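Local coordinates for CocE/NonD family hydrolase (Staphylococcus aureus subsp. aureus COL, PDB 3III), which is probably an alpha/beta-hydrolase of the CocE/NonD family, related to X-Pro dipeptidyl-peptidases, of unestablished natural substrate, at residues D145-I150 against N182-K187; Q175-S180 against Q252-Q257; Y397-D402 against T501-G506. One frame throughout, in Å; residues are numbered along the deposited sequence.

Overall arrangement
Contacts 1 and 2 lie in the alpha/beta-hydrolase part of the chain, and contact 3 lies in the C-terminal all-beta part. The centres of contacts 1 and 2 are 12 Å apart. Both involve the region of helix 170-179. Contact 1 joins the turn after it to helix 140-154, and contact 2 joins its C-terminal part to segment 252-257. Contact 2 is buried and contact 1 partly so; both are mainly apolar, with aliphatic groups on aromatic rings. Asn-182 and Gln-257 link them by a probable hydrogen bond. Contact 3 is at the surface, its centre 39 Å from that of contact 2. It combines two backbone N-H hydrogen bonds with a buried phenylalanine pair.

Contact 1 (D145-I150 against N182-K187); sequences DYYEVI and NPPHLK
Tyr-147 on helix 140-154 lies against Pro-183 and Pro-184. From CB, a chi1 of 180° sets CG anti to the backbone N. The ring then reaches segment 182-187. CD2 meets Pro-183 CG at 3.7 Å. One atom further out, CE2 meets Pro-183 CA at 3.5 Å. Pro-183 CB sits over one ring face, toward the rim, in a CH-pi contact 4.2 Å from the Tyr-147 ring centroid. At the tip, OH approaches Pro-184 CD at 3.4 Å, and the two side chains cross at about a right angle. A water in the ring plane bridges Tyr-147 OH and Asn-182 O, donating to the latter. One turn on, Ile-150 adds a second apolar patch. Its CD1 touches Pro-183 CG at 4.0 Å, and its CG2 approaches Leu-186 N. The proline pair is held in a type I beta turn, with Leu-186 N bonded to Pro-183 O at 3.1 Å. Val-178 of helix 170-179 fills in beside Tyr-147 and Ile-150. The turn leads from helix 170-179 into strand 186-192, which runs parallel beside strand 162-168. The contact thus packs a beta-alpha-beta crossover of the alpha/beta-hydrolase fold against a neighbouring helix.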
loop_
_atom_site.group_PDB
_atom_site.type_symbol
_atom_site.label_atom_id
_atom_site.label_comp_id
_atom_site.label_asym_id
_atom_site.label_seq_id
_atom_site.Cartn_x
_atom_site.Cartn_y
_atom_site.Cartn_z
ATOM N N ASP A 145 -17.291 -7.568 -11.696
ATOM C CA ASP A 145 -18.474 -7.437 -10.858
ATOM C C ASP A 145 -18.622 -5.982 -10.376
ATOM O O ASP A 145 -19.705 -5.419 -10.422
ATOM C CB ASP A 145 -18.379 -8.359 -9.641
ATOM C CG ASP A 145 -18.534 -9.840 -9.984
ATOM O OD1 ASP A 145 -19.070 -10.162 -11.052
ATOM O OD2 ASP A 145 -18.091 -10.664 -9.155
ATOM N N TYR A 146 -17.518 -5.398 -9.913
ATOM C CA TYR A 146 -17.448 -3.994 -9.469
ATOM C C TYR A 146 -17.895 -3.034 -10.589
ATOM O O TYR A 146 -18.728 -2.139 -10.384
ATOM C CB TYR A 146 -16.009 -3.694 -9.000
ATOM C CG TYR A 146 -15.804 -2.499 -8.042
ATOM C CD1 TYR A 146 -14.574 -2.301 -7.432
ATOM C CD2 TYR A 146 -16.785 -1.528 -7.820
ATOM C CE1 TYR A 146 -14.352 -1.235 -6.579
ATOM C CE2 TYR A 146 -16.560 -0.445 -6.970
ATOM C CZ TYR A 146 -15.334 -0.315 -6.351
ATOM O OH TYR A 146 -15.081 0.714 -5.485
ATOM N N TYR A 147 -17.420 -3.279 -11.799
ATOM C CA TYR A 147 -17.839 -2.504 -12.932
ATOM C C TYR A 147 -19.359 -2.522 -13.092
ATOM O O TYR A 147 -19.965 -1.456 -13.314
ATOM C CB TYR A 147 -17.176 -3.064 -14.168
ATOM C CG TYR A 147 -17.438 -2.428 -15.527
ATOM C CD1 TYR A 147 -18.700 -2.455 -16.150
ATOM C CD2 TYR A 147 -16.374 -1.955 -16.265
ATOM C CE1 TYR A 147 -18.870 -1.951 -17.452
ATOM C CE2 TYR A 147 -16.550 -1.437 -17.554
ATOM C CZ TYR A 147 -17.772 -1.443 -18.134
ATOM O OH TYR A 147 -17.888 -0.934 -19.409
ATOM N N GLU A 148 -19.974 -3.711 -12.985
ATOM C CA GLU A 148 -21.440 -3.769 -13.088
ATOM C C GLU A 148 -22.162 -2.898 -12.027
ATOM O O GLU A 148 -23.208 -2.236 -12.326
ATOM C CB GLU A 148 -21.961 -5.222 -13.077
ATOM C CG GLU A 148 -21.539 -6.072 -14.263
ATOM C CD GLU A 148 -22.475 -7.246 -14.547
ATOM O OE1 GLU A 148 -23.645 -6.948 -14.835
ATOM O OE2 GLU A 148 -22.042 -8.432 -14.488
ATOM N N VAL A 149 -21.635 -2.872 -10.810
ATOM C CA VAL A 149 -22.264 -2.126 -9.751
ATOM C C VAL A 149 -22.116 -0.605 -10.004
ATOM O O VAL A 149 -23.067 0.169 -9.733
ATOM C CB VAL A 149 -21.770 -2.551 -8.329
ATOM C CG1 VAL A 149 -22.516 -1.775 -7.245
ATOM C CG2 VAL A 149 -21.969 -4.118 -8.116
ATOM N N ILE A 150 -20.953 -0.179 -10.516
ATOM C CA ILE A 150 -20.730 1.227 -10.886
ATOM C C ILE A 150 -21.751 1.666 -11.899
ATOM O O ILE A 150 -22.389 2.704 -11.736
ATOM C CB ILE A 150 -19.275 1.482 -11.416
ATOM C CG1 ILE A 150 -18.292 1.318 -10.266
ATOM C CG2 ILE A 150 -19.172 2.835 -12.105
ATOM C CD1 ILE A 150 -16.839 1.213 -10.683
ATOM N N ASN A 182 -12.137 0.711 -17.286
ATOM C CA ASN A 182 -12.718 1.979 -17.722
ATOM C C ASN A 182 -14.260 1.992 -17.730
ATOM O O ASN A 182 -14.887 2.185 -18.775
ATOM C CB ASN A 182 -12.148 2.343 -19.089
ATOM C CG ASN A 182 -10.728 2.698 -19.008
ATOM O OD1 ASN A 182 -10.378 3.761 -18.491
ATOM N ND2 ASN A 182 -9.854 1.780 -19.445
ATOM N N PRO A 183 -14.881 1.850 -16.538
ATOM C CA PRO A 183 -16.330 1.938 -16.496
ATOM C C PRO A 183 -16.737 3.347 -16.962
ATOM O O PRO A 183 -16.140 4.334 -16.478
ATOM C CB PRO A 183 -16.661 1.709 -14.983
ATOM C CG PRO A 183 -15.452 1.105 -14.388
ATOM C CD PRO A 183 -14.310 1.663 -15.194
ATOM N N PRO A 184 -17.721 3.465 -17.903
ATOM C CA PRO A 184 -18.047 4.777 -18.461
ATOM C C PRO A 184 -18.489 5.843 -17.417
ATOM O O PRO A 184 -18.159 7.014 -17.581
ATOM C CB PRO A 184 -19.185 4.474 -19.440
ATOM C CG PRO A 184 -18.919 3.079 -19.862
ATOM C CD PRO A 184 -18.326 2.391 -18.689
ATOM N N HIS A 185 -19.128 5.422 -16.332
ATOM C CA HIS A 185 -19.567 6.371 -15.287
ATOM C C HIS A 185 -18.664 6.485 -14.084
ATOM O O HIS A 185 -19.020 7.168 -13.128
ATOM C CB HIS A 185 -21.021 6.045 -14.890
ATOM C CG HIS A 185 -21.960 6.177 -16.044
ATOM N ND1 HIS A 185 -22.177 5.157 -16.945
ATOM C CD2 HIS A 185 -22.667 7.242 -16.500
ATOM C CE1 HIS A 185 -23.036 5.571 -17.864
ATOM N NE2 HIS A 185 -23.344 6.835 -17.622
ATOM N N LEU A 186 -17.494 5.830 -14.107
ATOM C CA LEU A 186 -16.473 6.059 -13.100
ATOM C C LEU A 186 -15.770 7.355 -13.531
ATOM O O LEU A 186 -15.013 7.376 -14.522
ATOM C CB LEU A 186 -15.456 4.901 -13.032
ATOM C CG LEU A 186 -14.335 5.084 -11.991
ATOM C CD1 LEU A 186 -14.917 5.130 -10.566
ATOM C CD2 LEU A 186 -13.203 4.033 -12.182
ATOM N N LYS A 187 -16.034 8.437 -12.808
ATOM C CA LYS A 187 -15.551 9.773 -13.158
ATOM C C LYS A 187 -14.350 10.234 -12.318
ATOM O O LYS A 187 -13.738 11.249 -12.652
ATOM C CB LYS A 187 -16.669 10.821 -13.008
ATOM C CG LYS A 187 -17.919 10.543 -13.863
ATOM C CD LYS A 187 -17.596 10.483 -15.347
ATOM C CE LYS A 187 -18.856 10.281 -16.233
ATOM N NZ LYS A 187 -19.500 11.629 -16.428
HETATM O O HOH W 1 -15.356 0.197 -20.942
#

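Contact 2 (Q175-S180 against Q252-Q257); sequences QWWVAS and QVPLSQ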
loop_
_atom_site.group_PDB
_atom_site.type_symbol
_atom_site.label_atom_id
_atom_site.label_comp_id
_atom_site.label_asym_id
_atom_site.label_seq_id
_atom_site.Cartn_x
_atom_site.Cartn_y
_atom_site.Cartn_z
ATOM N N GLN A 175 -10.076 -0.630 -6.613
ATOM C CA GLN A 175 -10.193 0.560 -7.510
ATOM C C GLN A 175 -9.178 0.499 -8.620
ATOM O O GLN A 175 -9.522 0.756 -9.750
ATOM C CB GLN A 175 -9.999 1.836 -6.747
ATOM C CG GLN A 175 -11.035 2.058 -5.640
ATOM C CD GLN A 175 -10.797 3.417 -4.985
ATOM O OE1 GLN A 175 -10.852 4.441 -5.672
ATOM N NE2 GLN A 175 -10.546 3.428 -3.655
ATOM N N TRP A 176 -7.922 0.146 -8.327
ATOM C CA TRP A 176 -6.974 -0.002 -9.427
ATOM C C TRP A 176 -7.533 -1.016 -10.416
ATOM O O TRP A 176 -7.495 -0.818 -11.631
ATOM C CB TRP A 176 -5.607 -0.492 -8.928
ATOM C CG TRP A 176 -4.833 0.457 -8.029
ATOM C CD1 TRP A 176 -4.371 0.168 -6.765
ATOM C CD2 TRP A 176 -4.359 1.789 -8.335
ATOM N NE1 TRP A 176 -3.700 1.250 -6.254
ATOM C CE2 TRP A 176 -3.625 2.234 -7.214
ATOM C CE3 TRP A 176 -4.444 2.636 -9.470
ATOM C CZ2 TRP A 176 -3.039 3.506 -7.149
ATOM C CZ3 TRP A 176 -3.814 3.887 -9.411
ATOM C CH2 TRP A 176 -3.126 4.311 -8.258
ATOM N N TRP A 177 -7.991 -2.129 -9.891
ATOM C CA TRP A 177 -8.619 -3.154 -10.732
ATOM C C TRP A 177 -9.797 -2.645 -11.614
ATOM O O TRP A 177 -9.742 -2.749 -12.846
ATOM C CB TRP A 177 -9.019 -4.400 -9.899
ATOM C CG TRP A 177 -7.909 -5.436 -9.928
ATOM C CD1 TRP A 177 -7.085 -5.802 -8.901
ATOM C CD2 TRP A 177 -7.495 -6.214 -11.063
ATOM N NE1 TRP A 177 -6.211 -6.744 -9.322
ATOM C CE2 TRP A 177 -6.421 -7.014 -10.645
ATOM C CE3 TRP A 177 -7.910 -6.294 -12.393
ATOM C CZ2 TRP A 177 -5.770 -7.888 -11.513
ATOM C CZ3 TRP A 177 -7.279 -7.168 -13.248
ATOM C CH2 TRP A 177 -6.232 -7.958 -12.815
ATOM N N VAL A 178 -10.848 -2.120 -10.994
ATOM C CA VAL A 178 -12.046 -1.751 -11.807
ATOM C C VAL A 178 -11.716 -0.607 -12.782
ATOM O O VAL A 178 -12.187 -0.576 -13.920
ATOM C CB VAL A 178 -13.276 -1.457 -10.913
ATOM C CG1 VAL A 178 -13.184 -0.076 -10.213
ATOM C CG2 VAL A 178 -14.555 -1.598 -11.703
ATOM N N ALA A 179 -10.851 0.310 -12.368
ATOM C CA ALA A 179 -10.471 1.436 -13.233
ATOM C C ALA A 179 -9.735 0.956 -14.496
ATOM O O ALA A 179 -9.826 1.607 -15.562
ATOM C CB ALA A 179 -9.632 2.495 -12.484
ATOM N N SER A 180 -9.041 -0.185 -14.401
ATOM C CA SER A 180 -8.354 -0.734 -15.579
ATOM C C SER A 180 -9.361 -1.186 -16.687
ATOM O O SER A 180 -8.994 -1.376 -17.851
ATOM C CB SER A 180 -7.399 -1.885 -15.187
ATOM O OG SER A 180 -8.111 -3.091 -14.924
ATOM N N GLN A 252 -1.653 -8.889 -11.583
ATOM C CA GLN A 252 -0.983 -7.649 -11.787
ATOM C C GLN A 252 -1.902 -6.757 -12.619
ATOM O O GLN A 252 -2.195 -7.043 -13.780
ATOM C CB GLN A 252 0.349 -7.824 -12.502
ATOM C CG GLN A 252 1.099 -6.526 -12.842
ATOM C CD GLN A 252 2.282 -6.754 -13.727
ATOM O OE1 GLN A 252 2.098 -6.896 -14.923
ATOM N NE2 GLN A 252 3.513 -6.806 -13.160
ATOM N N VAL A 253 -2.387 -5.679 -12.019
ATOM C CA VAL A 253 -3.297 -4.805 -12.747
ATOM C C VAL A 253 -2.573 -4.182 -13.969
ATOM O O VAL A 253 -1.455 -3.653 -13.794
ATOM C CB VAL A 253 -3.817 -3.630 -11.829
ATOM C CG1 VAL A 253 -4.715 -2.633 -12.650
ATOM C CG2 VAL A 253 -4.549 -4.183 -10.579
ATOM N N PRO A 254 -3.233 -4.145 -15.151
ATOM C CA PRO A 254 -2.693 -3.413 -16.335
ATOM C C PRO A 254 -2.960 -1.910 -16.174
ATOM O O PRO A 254 -3.884 -1.355 -16.771
ATOM C CB PRO A 254 -3.456 -4.005 -17.525
ATOM C CG PRO A 254 -4.780 -4.423 -16.959
ATOM C CD PRO A 254 -4.518 -4.807 -15.464
ATOM N N LEU A 255 -2.093 -1.279 -15.401
ATOM C CA LEU A 255 -2.288 0.084 -14.909
ATOM C C LEU A 255 -2.357 1.154 -16.011
ATOM O O LEU A 255 -3.040 2.146 -15.844
ATOM C CB LEU A 255 -1.162 0.431 -13.943
ATOM C CG LEU A 255 -1.186 -0.316 -12.597
ATOM C CD1 LEU A 255 0.112 -0.069 -11.872
ATOM C CD2 LEU A 255 -2.347 0.130 -11.730
ATOM N N SER A 256 -1.656 0.937 -17.130
ATOM C CA SER A 256 -1.650 1.889 -18.216
ATOM C C SER A 256 -2.990 1.995 -18.961
ATOM O O SER A 256 -3.190 2.881 -19.798
ATOM C CB SER A 256 -0.519 1.554 -19.189
ATOM O OG SER A 256 -0.775 0.350 -19.859
ATOM N N GLN A 257 -3.883 1.065 -18.722
ATOM C CA GLN A 257 -5.265 1.173 -19.177
ATOM C C GLN A 257 -6.081 2.194 -18.404
ATOM O O GLN A 257 -7.188 2.583 -18.841
ATOM C CB GLN A 257 -5.931 -0.186 -19.045
ATOM C CG GLN A 257 -5.291 -1.257 -19.996
ATOM C CD GLN A 257 -5.961 -2.612 -19.939
ATOM O OE1 GLN A 257 -7.017 -2.792 -19.331
ATOM N NE2 GLN A 257 -5.366 -3.573 -20.596
#
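Val-253 lies on the indole of Trp-177, in the alpha/beta-hydrolase fold. The loop of Val-253 leads to strand 262-267 and packs on the end of helix 170-179. Val-253 CG2 stands almost directly over the five-membered ring of Trp-177, 3.3 Å from its centroid and 9° off the normal. This is a tight CH-pi contact. The other methyl, CG1, is anti to the backbone N (chi1 176°). There CG1 lies 3.5 Å from Trp-176 O and 3.8 Å from Ser-180 CB. Leu-255 CD2 reaches Trp-176 CE3 at 4.0 Å, the two side chains crossing obliquely.

The next shell sets these groups in place. Trp-176 NE1 is hydrogen-bonded to Gly-194 O. Val-253 is tied by its backbone to Asn-196. Lys-140 and Ala-143 of helix 140-154 also touch the Trp-177 side chain. On the loop, Pro-254 is the centre of an inverse gamma turn, and its O accepts Gln-257 N at 3.1 Å. Ser-180 packs its CB and OG beside the Pro-254 ring. Its hydroxyl turns back to the helix: OG donates to Trp-177 O at 2.7 Å, in the carbonyl plane and on a lone pair.

Contact 3 (Y397-D402 against T501-G506); sequences YTFDKD and TLFKQG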
loop_
_atom_site.group_PDB
_atom_site.type_symbol
_atom_site.label_atom_id
_atom_site.label_comp_id
_atom_site.label_asym_id
_atom_site.label_seq_id
_atom_site.Cartn_x
_atom_site.Cartn_y
_atom_site.Cartn_z
ATOM N N TYR A 397 27.528 6.095 5.974
ATOM C CA TYR A 397 27.952 7.385 5.475
ATOM C C TYR A 397 27.371 8.510 6.361
ATOM O O TYR A 397 26.177 8.574 6.584
ATOM C CB TYR A 397 27.462 7.554 4.038
ATOM C CG TYR A 397 27.849 8.867 3.432
ATOM C CD1 TYR A 397 29.110 9.059 2.898
ATOM C CD2 TYR A 397 26.944 9.960 3.445
ATOM C CE1 TYR A 397 29.505 10.293 2.378
ATOM C CE2 TYR A 397 27.328 11.201 2.943
ATOM C CZ TYR A 397 28.611 11.353 2.391
ATOM O OH TYR A 397 29.020 12.557 1.892
ATOM N N THR A 398 28.233 9.387 6.861
ATOM C CA THR A 398 27.820 10.519 7.667
ATOM C C THR A 398 27.787 11.756 6.779
ATOM O O THR A 398 28.760 12.092 6.124
ATOM C CB THR A 398 28.796 10.715 8.835
ATOM O OG1 THR A 398 28.664 9.586 9.715
ATOM C CG2 THR A 398 28.467 11.969 9.637
ATOM N N PHE A 399 26.645 12.446 6.776
ATOM C CA PHE A 399 26.452 13.614 5.896
ATOM C C PHE A 399 27.154 14.843 6.417
ATOM O O PHE A 399 27.178 15.114 7.620
ATOM C CB PHE A 399 24.972 13.904 5.696
ATOM C CG PHE A 399 24.294 12.836 4.940
ATOM C CD1 PHE A 399 24.269 12.866 3.561
ATOM C CD2 PHE A 399 23.745 11.762 5.592
ATOM C CE1 PHE A 399 23.676 11.849 2.845
ATOM C CE2 PHE A 399 23.155 10.743 4.860
ATOM C CZ PHE A 399 23.119 10.810 3.484
ATOM N N ASP A 400 27.752 15.555 5.479
ATOM C CA ASP A 400 28.419 16.824 5.773
ATOM C C ASP A 400 27.479 18.001 5.607
ATOM O O ASP A 400 27.792 19.131 5.966
ATOM C CB ASP A 400 29.595 17.003 4.829
ATOM C CG ASP A 400 30.848 16.314 5.307
ATOM O OD1 ASP A 400 31.080 16.255 6.539
ATOM O OD2 ASP A 400 31.662 15.903 4.443
ATOM N N LYS A 401 26.297 17.766 5.074
ATOM C CA LYS A 401 25.294 18.819 4.945
ATOM C C LYS A 401 23.926 18.183 4.900
ATOM O O LYS A 401 23.827 17.024 4.599
ATOM C CB LYS A 401 25.491 19.661 3.673
ATOM C CG LYS A 401 25.363 18.933 2.362
ATOM C CD LYS A 401 25.769 19.888 1.218
ATOM C CE LYS A 401 25.224 19.451 -0.126
ATOM N NZ LYS A 401 26.057 18.319 -0.657
ATOM N N ASP A 402 22.911 18.952 5.260
ATOM C CA ASP A 402 21.538 18.485 5.180
ATOM C C ASP A 402 21.234 17.943 3.772
ATOM O O ASP A 402 21.455 18.643 2.793
ATOM C CB ASP A 402 20.586 19.624 5.470
ATOM C CG ASP A 402 20.577 20.068 6.937
ATOM O OD1 ASP A 402 21.304 19.545 7.796
ATOM O OD2 ASP A 402 19.771 20.960 7.203
ATOM N N THR A 501 13.075 11.119 3.332
ATOM C CA THR A 501 13.758 11.316 4.600
ATOM C C THR A 501 14.809 12.390 4.496
ATOM O O THR A 501 15.511 12.460 3.465
ATOM C CB THR A 501 14.450 9.969 5.028
ATOM O OG1 THR A 501 13.585 8.888 4.667
ATOM C CG2 THR A 501 14.781 9.918 6.561
ATOM N N LEU A 502 14.889 13.235 5.523
ATOM C CA LEU A 502 15.965 14.205 5.706
ATOM C C LEU A 502 17.082 13.542 6.494
ATOM O O LEU A 502 16.807 12.891 7.550
ATOM C CB LEU A 502 15.478 15.380 6.568
ATOM C CG LEU A 502 16.436 16.481 7.007
ATOM C CD1 LEU A 502 17.047 17.183 5.766
ATOM C CD2 LEU A 502 15.599 17.468 7.903
ATOM N N PHE A 503 18.320 13.719 6.022
ATOM C CA PHE A 503 19.499 13.385 6.812
ATOM C C PHE A 503 20.174 14.709 7.067
ATOM O O PHE A 503 20.648 15.349 6.126
ATOM C CB PHE A 503 20.427 12.388 6.034
ATOM C CG PHE A 503 19.828 11.043 5.837
ATOM C CD1 PHE A 503 20.170 9.976 6.678
ATOM C CD2 PHE A 503 18.852 10.832 4.881
ATOM C CE1 PHE A 503 19.596 8.739 6.522
ATOM C CE2 PHE A 503 18.254 9.579 4.730
ATOM C CZ PHE A 503 18.610 8.544 5.546
ATOM N N LYS A 504 20.147 15.188 8.309
ATOM C CA LYS A 504 20.786 16.451 8.658
ATOM C C LYS A 504 22.289 16.304 8.690
ATOM O O LYS A 504 22.799 15.226 8.862
ATOM C CB LYS A 504 20.315 16.965 10.025
ATOM C CG LYS A 504 18.784 17.247 10.150
ATOM C CD LYS A 504 18.475 17.574 11.643
ATOM C CE LYS A 504 17.131 18.248 11.831
ATOM N NZ LYS A 504 16.985 18.709 13.272
ATOM N N GLN A 505 23.007 17.419 8.543
ATOM C CA GLN A 505 24.441 17.435 8.697
ATOM C C GLN A 505 24.792 16.748 9.989
ATOM O O GLN A 505 24.226 17.092 11.039
ATOM C CB GLN A 505 24.941 18.912 8.782
ATOM C CG GLN A 505 26.432 18.999 9.140
ATOM C CD GLN A 505 26.872 20.447 9.254
ATOM O OE1 GLN A 505 26.061 21.340 9.594
ATOM N NE2 GLN A 505 28.152 20.692 8.994
ATOM N N GLY A 506 25.727 15.790 9.933
ATOM C CA GLY A 506 26.106 15.040 11.126
ATOM C C GLY A 506 25.357 13.752 11.348
ATOM O O GLY A 506 25.757 12.909 12.168
#
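Phe-399 and Phe-503 meet on the inner side of this contact, and polar groups join the two segments nearer the surface. Both phenylalanines have chi1 at -67°, with CG anti to the carbonyl carbon. Phe-399 brings the CD2-CE2 side of its ring to the base of Phe-503. CE2 lies 3.4 Å from Phe-503 CB and 3.5 Å from Phe-503 CG. The pair is oblique, with centroids 5.2 Å apart and planes at 39°. Within its own segment, the Phe-399 ring also carries Tyr-397 CD2 above its centre.

Asp-402 reaches the other segment with its carboxylate. Its chi1 of -71° places CG beside the backbone N. OD1 accepts Gln-505 N at 2.8 Å through its anti lone pair. The same oxygen lies 3.6 Å from Lys-504 CB. Asp-402 CA also makes a CA-H...O contact with Phe-503 O at 3.4 Å. Gln-505 is extended beyond CG, and its CG passes 3.5 Å from Asp-400 O. The second bond is backbone to backbone: Gly-506 N to Phe-399 O, 2.8 Å and nearly straight. Gly-506 has positive phi, and Thr-398 CG2 rests near its O.

Leu-509 of strand 508-514 touches both phenylalanine side chains, and Leu-405 of strand 403-406 touches that of Phe-503. The chain changes sheets at both segments. One passes from edge strand 392-398 to strand 403-406; the other passes from strand 490-503 to strand 508-514. The contact therefore lies at an end of a beta sandwich, where two connections between its sheets meet.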